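Local coordinates for hydrolase, isochorismatase family (Pseudomonas putida, PDB 4L07), which probably hydrolyses the amide bond of maleamate to give maleate and ammonia, as an amidase of the isochorismatase family, at residues Tyr31-Leu36 with Ser87-Leu92; Leu92-Arg97 with Val113-Gly118. All coordinates share one frame; numbering follows the deposited sequence.

Contact 1. Residues Tyr31-Leu36 with Ser87-Leu92; sequences YGFTDL and SGMAAL
Phe33 and Met89 carry the sulfur-aromatic part of the contact. Met89 SD is 4.8 Å from the centroid of the Phe33 ring and lies 75° off the ring normal, which places this Met-aromatic contact at the ring edge. The nearest approach is Met89 SD to Phe33 CZ, 3.7 Å. The terminal methyl adds to it in the ring plane, with Met89 CE 3.8 Å from Phe33 CE1, so the thioether end lies along the rim of the ring. A bend at chi2 of Met89 (-65°) directs the sulfur to this rim, and the methionine chain runs athwart the phenylalanine.

Purely apolar packing is the second component. Leu92 CD1 meets the backbone at Gly32 CA, 4.0 Å away, where no side chain intervenes. Leu92 CD1 also approaches the Phe33 ring obliquely, 4.4 Å from Phe33 CE2. No hydrogen bond spans the two segments; the 149 Å² buried between them is shared by Gly32, Phe33, Met89 and Leu92.

The contact is buried and joins the short helix 31-34, which follows strand 22-27 of the central sheet, to the 3-10 turn 87-91. Trp82 and Leu83 of helix 82-85 pack on Met89, and Phe12 of a second subunit also packs on it. Gly32 is tied by its backbone to Leu98, and Leu92 to Tyr72.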
ATOM      1  N   TYR A  31      11.416  -1.870  24.346  1.00 22.66           N
ATOM      2  CA  TYR A  31      11.480  -2.610  25.613  1.00 22.18           C
ATOM      3  C   TYR A  31      10.492  -3.781  25.671  1.00 21.83           C
ATOM      4  O   TYR A  31      10.782  -4.810  26.269  1.00 21.71           O
ATOM      5  CB  TYR A  31      11.288  -1.676  26.810  1.00 23.50           C
ATOM      6  CG  TYR A  31      12.455  -0.737  27.022  1.00 24.67           C
ATOM      7  CD1 TYR A  31      13.713  -1.226  27.395  1.00 24.58           C
ATOM      8  CD2 TYR A  31      12.311   0.638  26.844  1.00 25.33           C
ATOM      9  CE1 TYR A  31      14.786  -0.367  27.588  1.00 25.26           C
ATOM     10  CE2 TYR A  31      13.380   1.500  27.027  1.00 25.63           C
ATOM     11  CZ  TYR A  31      14.612   0.992  27.405  1.00 25.88           C
ATOM     12  OH  TYR A  31      15.669   1.852  27.590  1.00 26.08           O
ATOM     13  N   GLY A  32       9.333  -3.619  25.038  1.00 20.92           N
ATOM     14  CA  GLY A  32       8.332  -4.686  24.965  1.00 20.78           C
ATOM     15  C   GLY A  32       8.872  -5.974  24.363  1.00 20.40           C
ATOM     16  O   GLY A  32       8.400  -7.064  24.692  1.00 21.47           O
ATOM     17  N   PHE A  33       9.871  -5.839  23.494  1.00 20.54           N
ATOM     18  CA  PHE A  33      10.491  -6.976  22.830  1.00 20.32           C
ATOM     19  C   PHE A  33      11.887  -7.323  23.365  1.00 21.02           C
ATOM     20  O   PHE A  33      12.404  -8.385  23.050  1.00 21.87           O
ATOM     21  CB  PHE A  33      10.533  -6.755  21.313  1.00 20.19           C
ATOM     22  CG  PHE A  33       9.168  -6.681  20.685  1.00 20.17           C
ATOM     23  CD1 PHE A  33       8.445  -7.840  20.426  1.00 20.03           C
ATOM     24  CD2 PHE A  33       8.593  -5.450  20.372  1.00 20.66           C
ATOM     25  CE1 PHE A  33       7.177  -7.777  19.864  1.00 20.06           C
ATOM     26  CE2 PHE A  33       7.324  -5.382  19.810  1.00 20.02           C
ATOM     27  CZ  PHE A  33       6.616  -6.547  19.558  1.00 20.07           C
ATOM     28  N   THR A  34      12.483  -6.443  24.176  1.00 21.54           N
ATOM     29  CA  THR A  34      13.882  -6.624  24.611  1.00 22.39           C
ATOM     30  C   THR A  34      14.086  -6.693  26.127  1.00 22.88           C
ATOM     31  O   THR A  34      15.172  -7.076  26.582  1.00 23.89           O
ATOM     32  CB  THR A  34      14.798  -5.503  24.081  1.00 22.06           C
ATOM     33  OG1 THR A  34      14.377  -4.250  24.638  1.00 21.69           O
ATOM     34  CG2 THR A  34      14.743  -5.424  22.556  1.00 21.95           C
ATOM     35  N   ASP A  35      13.082  -6.284  26.903  1.00 23.31           N
ATOM     36  CA  ASP A  35      13.180  -6.322  28.372  1.00 24.50           C
ATOM     37  C   ASP A  35      12.381  -7.491  28.943  1.00 24.29           C
ATOM     38  O   ASP A  35      11.150  -7.480  28.929  1.00 24.05           O
ATOM     39  CB  ASP A  35      12.714  -4.987  28.974  1.00 24.47           C
ATOM     40  CG  ASP A  35      12.894  -4.914  30.488  1.00 25.65           C
ATOM     41  OD1 ASP A  35      12.975  -5.974  31.149  1.00 25.42           O
ATOM     42  OD2 ASP A  35      12.938  -3.777  31.011  1.00 26.02           O
ATOM     43  N   LEU A  36      13.085  -8.489  29.479  1.00 25.27           N
ATOM     44  CA  LEU A  36      12.457  -9.756  29.878  1.00 25.15           C
ATOM     45  C   LEU A  36      11.374  -9.676  30.966  1.00 25.13           C
ATOM     46  O   LEU A  36      10.727 -10.679  31.271  1.00 24.67           O
ATOM     47  CB  LEU A  36      13.525 -10.804  30.232  1.00 25.98           C
ATOM     48  CG  LEU A  36      14.368 -11.321  29.055  1.00 26.81           C
ATOM     49  CD1 LEU A  36      15.617 -12.037  29.546  1.00 29.05           C
ATOM     50  CD2 LEU A  36      13.565 -12.227  28.127  1.00 27.56           C
ATOM     51  N   SER A  87      -2.336 -11.720  20.975  1.00 21.96           N
ATOM     52  CA  SER A  87      -3.002 -10.846  21.951  1.00 22.61           C
ATOM     53  C   SER A  87      -2.037 -10.159  22.915  1.00 21.88           C
ATOM     54  O   SER A  87      -2.381  -9.135  23.509  1.00 21.94           O
ATOM     55  CB  SER A  87      -4.084 -11.612  22.719  1.00 23.49           C
ATOM     56  OG  SER A  87      -3.509 -12.611  23.543  1.00 23.87           O
ATOM     57  N   GLY A  88      -0.835 -10.720  23.062  1.00 21.33           N
ATOM     58  CA  GLY A  88       0.228 -10.089  23.853  1.00 21.50           C
ATOM     59  C   GLY A  88       0.608  -8.715  23.333  1.00 22.23           C
ATOM     60  O   GLY A  88       1.049  -7.845  24.086  1.00 21.44           O
ATOM     61  N   MET A  89       0.414  -8.516  22.032  1.00 21.53           N
ATOM     62  CA  MET A  89       0.744  -7.250  21.394  1.00 21.77           C
ATOM     63  C   MET A  89      -0.130  -6.086  21.867  1.00 21.99           C
ATOM     64  O   MET A  89       0.255  -4.925  21.727  1.00 22.49           O
ATOM     65  CB  MET A  89       0.671  -7.390  19.869  1.00 22.47           C
ATOM     66  CG  MET A  89       1.573  -8.486  19.322  1.00 22.53           C
ATOM     67  SD  MET A  89       3.324  -8.159  19.575  1.00 23.30           S
ATOM     68  CE  MET A  89       4.021  -9.681  18.933  1.00 23.14           C
ATOM     69  N   ALA A  90      -1.294  -6.393  22.429  1.00 22.66           N
ATOM     70  CA  ALA A  90      -2.206  -5.351  22.912  1.00 23.95           C
ATOM     71  C   ALA A  90      -1.619  -4.541  24.076  1.00 24.60           C
ATOM     72  O   ALA A  90      -2.103  -3.449  24.381  1.00 24.55           O
ATOM     73  CB  ALA A  90      -3.553  -5.955  23.291  1.00 24.82           C
ATOM     74  N   ALA A  91      -0.572  -5.073  24.711  1.00 24.08           N
ATOM     75  CA  ALA A  91       0.122  -4.382  25.805  1.00 24.48           C
ATOM     76  C   ALA A  91       0.975  -3.200  25.331  1.00 24.87           C
ATOM     77  O   ALA A  91       1.384  -2.351  26.134  1.00 24.76           O
ATOM     78  CB  ALA A  91       0.975  -5.377  26.594  1.00 23.80           C
ATOM     79  N   LEU A  92       1.216  -3.131  24.021  1.00 24.38           N
ATOM     80  CA  LEU A  92       2.092  -2.126  23.425  1.00 25.35           C
ATOM     81  C   LEU A  92       1.340  -0.820  23.147  1.00 26.13           C
ATOM     82  O   LEU A  92       1.063  -0.475  22.001  1.00 24.22           O
ATOM     83  CB  LEU A  92       2.754  -2.685  22.149  1.00 25.42           C
ATOM     84  CG  LEU A  92       3.710  -3.895  22.251  1.00 26.83           C
ATOM     85  CD1 LEU A  92       4.952  -3.592  23.070  1.00 26.15           C
ATOM     86  CD2 LEU A  92       3.061  -5.149  22.801  1.00 28.59           C
TER

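Contact 2. Residues Leu92-Arg97 with Val113-Gly118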
ATOM      1  N   LEU A  92       1.216  -3.131  24.021  1.00 24.38           N
ATOM      2  CA  LEU A  92       2.092  -2.126  23.425  1.00 25.35           C
ATOM      3  C   LEU A  92       1.340  -0.820  23.147  1.00 26.13           C
ATOM      4  O   LEU A  92       1.063  -0.475  22.001  1.00 24.22           O
ATOM      5  CB  LEU A  92       2.754  -2.685  22.149  1.00 25.42           C
ATOM      6  CG  LEU A  92       3.710  -3.895  22.251  1.00 26.83           C
ATOM      7  CD1 LEU A  92       4.952  -3.592  23.070  1.00 26.15           C
ATOM      8  CD2 LEU A  92       3.061  -5.149  22.801  1.00 28.59           C
ATOM      9  N   LEU A  93       1.030  -0.093  24.219  1.00 27.14           N
ATOM     10  CA  LEU A  93       0.188   1.106  24.137  1.00 28.92           C
ATOM     11  C   LEU A  93       1.022   2.376  24.104  1.00 30.30           C
ATOM     12  O   LEU A  93       2.060   2.447  24.767  1.00 30.65           O
ATOM     13  CB  LEU A  93      -0.783   1.158  25.325  1.00 29.13           C
ATOM     14  CG  LEU A  93      -1.857   0.073  25.468  1.00 29.48           C
ATOM     15  CD1 LEU A  93      -2.486   0.104  26.856  1.00 29.91           C
ATOM     16  CD2 LEU A  93      -2.926   0.183  24.387  1.00 29.84           C
ATOM     17  N   TYR A  94       0.573   3.375  23.335  1.00 31.32           N
ATOM     18  CA  TYR A  94       1.230   4.689  23.315  1.00 32.58           C
ATOM     19  C   TYR A  94       1.383   5.176  24.754  1.00 32.87           C
ATOM     20  O   TYR A  94       0.506   4.939  25.588  1.00 31.90           O
ATOM     21  CB  TYR A  94       0.408   5.725  22.536  1.00 33.86           C
ATOM     22  CG  TYR A  94       0.455   5.633  21.026  1.00 34.82           C
ATOM     23  CD1 TYR A  94      -0.444   4.830  20.339  1.00 34.54           C
ATOM     24  CD2 TYR A  94       1.373   6.376  20.276  1.00 35.55           C
ATOM     25  CE1 TYR A  94      -0.429   4.747  18.954  1.00 35.16           C
ATOM     26  CE2 TYR A  94       1.398   6.296  18.883  1.00 35.73           C
ATOM     27  CZ  TYR A  94       0.487   5.480  18.228  1.00 36.10           C
ATOM     28  OH  TYR A  94       0.472   5.385  16.842  1.00 35.22           O
ATOM     29  N   GLY A  95       2.501   5.838  25.040  1.00 34.00           N
ATOM     30  CA  GLY A  95       2.754   6.375  26.377  1.00 34.46           C
ATOM     31  C   GLY A  95       3.268   5.370  27.395  1.00 35.50           C
ATOM     32  O   GLY A  95       3.570   5.742  28.535  1.00 35.96           O
ATOM     33  N   SER A  96       3.363   4.098  27.005  1.00 33.31           N
ATOM     34  CA  SER A  96       3.931   3.075  27.891  1.00 31.17           C
ATOM     35  C   SER A  96       5.423   2.884  27.628  1.00 29.75           C
ATOM     36  O   SER A  96       5.931   3.236  26.561  1.00 29.27           O
ATOM     37  CB  SER A  96       3.180   1.740  27.761  1.00 31.76           C
ATOM     38  OG  SER A  96       3.542   1.050  26.572  1.00 30.54           O
ATOM     39  N   ARG A  97       6.127   2.312  28.603  1.00 27.92           N
ATOM     40  CA  ARG A  97       7.542   1.996  28.436  1.00 27.32           C
ATOM     41  C   ARG A  97       7.765   0.934  27.351  1.00 26.43           C
ATOM     42  O   ARG A  97       8.811   0.920  26.708  1.00 26.46           O
ATOM     43  CB  ARG A  97       8.153   1.536  29.767  1.00 26.71           C
ATOM     44  CG  ARG A  97       9.673   1.439  29.755  1.00 27.83           C
ATOM     45  CD  ARG A  97      10.229   1.121  31.136  1.00 27.58           C
ATOM     46  NE  ARG A  97      11.674   0.902  31.095  1.00 27.79           N
ATOM     47  CZ  ARG A  97      12.253  -0.282  30.907  1.00 27.77           C
ATOM     48  NH1 ARG A  97      13.578  -0.384  30.887  1.00 27.70           N
ATOM     49  NH2 ARG A  97      11.513  -1.368  30.738  1.00 27.66           N
ATOM     50  N   VAL A 113      11.833   7.549  14.178  1.00 21.43           N
ATOM     51  CA  VAL A 113      11.068   6.382  14.606  1.00 21.32           C
ATOM     52  C   VAL A 113       9.774   6.300  13.791  1.00 21.74           C
ATOM     53  O   VAL A 113       9.055   7.287  13.652  1.00 20.98           O
ATOM     54  CB  VAL A 113      10.774   6.420  16.119  1.00 22.02           C
ATOM     55  CG1 VAL A 113       9.933   5.223  16.552  1.00 22.22           C
ATOM     56  CG2 VAL A 113      12.082   6.447  16.899  1.00 21.14           C
ATOM     57  N   VAL A 114       9.507   5.123  13.233  1.00 21.48           N
ATOM     58  CA  VAL A 114       8.255   4.863  12.524  1.00 22.19           C
ATOM     59  C   VAL A 114       7.369   3.943  13.373  1.00 22.03           C
ATOM     60  O   VAL A 114       7.808   2.877  13.820  1.00 22.10           O
ATOM     61  CB  VAL A 114       8.507   4.277  11.107  1.00 22.70           C
ATOM     62  CG1 VAL A 114       9.585   3.220  11.145  1.00 24.54           C
ATOM     63  CG2 VAL A 114       7.231   3.711  10.493  1.00 23.01           C
ATOM     64  N   VAL A 115       6.134   4.374  13.609  1.00 22.19           N
ATOM     65  CA  VAL A 115       5.178   3.578  14.378  1.00 22.94           C
ATOM     66  C   VAL A 115       4.334   2.769  13.403  1.00 23.33           C
ATOM     67  O   VAL A 115       3.855   3.301  12.398  1.00 24.36           O
ATOM     68  CB  VAL A 115       4.273   4.449  15.283  1.00 23.85           C
ATOM     69  CG1 VAL A 115       3.266   3.587  16.037  1.00 24.11           C
ATOM     70  CG2 VAL A 115       5.112   5.242  16.273  1.00 24.29           C
ATOM     71  N   LYS A 116       4.192   1.478  13.690  1.00 22.45           N
ATOM     72  CA  LYS A 116       3.406   0.578  12.846  1.00 21.78           C
ATOM     73  C   LYS A 116       2.446  -0.265  13.690  1.00 21.35           C
ATOM     74  O   LYS A 116       2.587  -0.344  14.915  1.00 21.55           O
ATOM     75  CB  LYS A 116       4.333  -0.319  12.022  1.00 22.26           C
ATOM     76  CG  LYS A 116       5.115  -1.321  12.859  1.00 22.44           C
ATOM     77  CD  LYS A 116       6.103  -2.100  12.020  1.00 23.08           C
ATOM     78  CE  LYS A 116       7.093  -2.866  12.876  1.00 22.62           C
ATOM     79  NZ  LYS A 116       6.542  -4.152  13.384  1.00 22.23           N
ATOM     80  N   LYS A 117       1.484  -0.913  13.026  1.00 19.82           N
ATOM     81  CA  LYS A 117       0.439  -1.660  13.723  1.00 19.27           C
ATOM     82  C   LYS A 117       0.487  -3.168  13.476  1.00 18.59           C
ATOM     83  O   LYS A 117      -0.222  -3.922  14.146  1.00 18.47           O
ATOM     84  CB  LYS A 117      -0.951  -1.126  13.332  1.00 19.35           C
ATOM     85  CG  LYS A 117      -1.084   0.385  13.374  1.00 19.63           C
ATOM     86  CD  LYS A 117      -1.108   0.954  14.780  1.00 20.57           C
ATOM     87  CE  LYS A 117      -0.944   2.470  14.718  1.00 20.76           C
ATOM     88  NZ  LYS A 117      -1.027   3.086  16.066  1.00 21.14           N
ATOM     89  N   GLY A 118       1.314  -3.597  12.522  1.00 18.55           N
ATOM     90  CA  GLY A 118       1.464  -5.016  12.186  1.00 18.72           C
ATOM     91  C   GLY A 118       2.900  -5.508  12.314  1.00 19.40           C
ATOM     92  O   GLY A 118       3.719  -4.902  13.017  1.00 19.56           O
TER
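Tyr94 OH accepts a hydrogen bond from Lys117 NZ at 2.9 Å, the polar link between these segments. Lys117 NZ comes in at the edge of the phenol, near its plane, 3.4 Å from Tyr94 CE1. This position rules out a face-on cation-pi arrangement. Lys117 reaches it by a bend at chi2 (-72°), after which the chain runs extended to NZ and lies roughly perpendicular to Tyr94. The nitrogen has other ties as well: Glu76 forms a salt bridge with it, and the carbonyl of Ala71 accepts a further hydrogen bond. Several polar partners thus fix the end of the lysine, and the phenol oxygen is one of them.

Val115 supplies the apolar side. Its CG1 branch is anti to the backbone N (chi1 178°) and meets the phenol obliquely, with Val115 CG1 3.4 Å from Tyr94 OH and 4.0 Å from Tyr94 CZ. Tyr94 and Val115 point at each other from the two segments, and His73 stacks on the tyrosine ring.

Tyr94 projects from a type II beta turn, Leu93 to Ser96, with Gly95 at the third position. Leu93 O receives two bonds from Ser96: the turn bond from Ser96 N, 3.1 Å, and one from Ser96 OG, 2.7 Å. The hydroxyl approaches in the carbonyl plane on a lone pair, with a C=O...donor angle of 142°.

The arrangement closes a loop onto the C-terminal end of strand 112-116, an outermost strand of the parallel alpha/beta sheet. Next door, Lys116 makes a salt bridge with Asp28, a pairing consistent with the Asp-Lys-Cys triad of isochorismatase-family cysteine hydrolases.

The contacts follow one another along the chain, with Leu92 common to both, where the 3-10 segment of 87-92 passes into the turn of 92-97. Their centres lie 10 Å apart on the same side of the chain's centre. A direct bridge joins them: Arg97 NH2 forms a salt bridge with Asp35 OD2 at 2.8 Å, and the guanidinium also makes a cation-pi contact with Tyr31. The long connection between helix 82-85 and strand 112-116 is therefore held at one point to helix 31-34, next to central strand 22-27, and at another to the end of outermost strand 112-116, spanning part of the sheet's C-terminal edge.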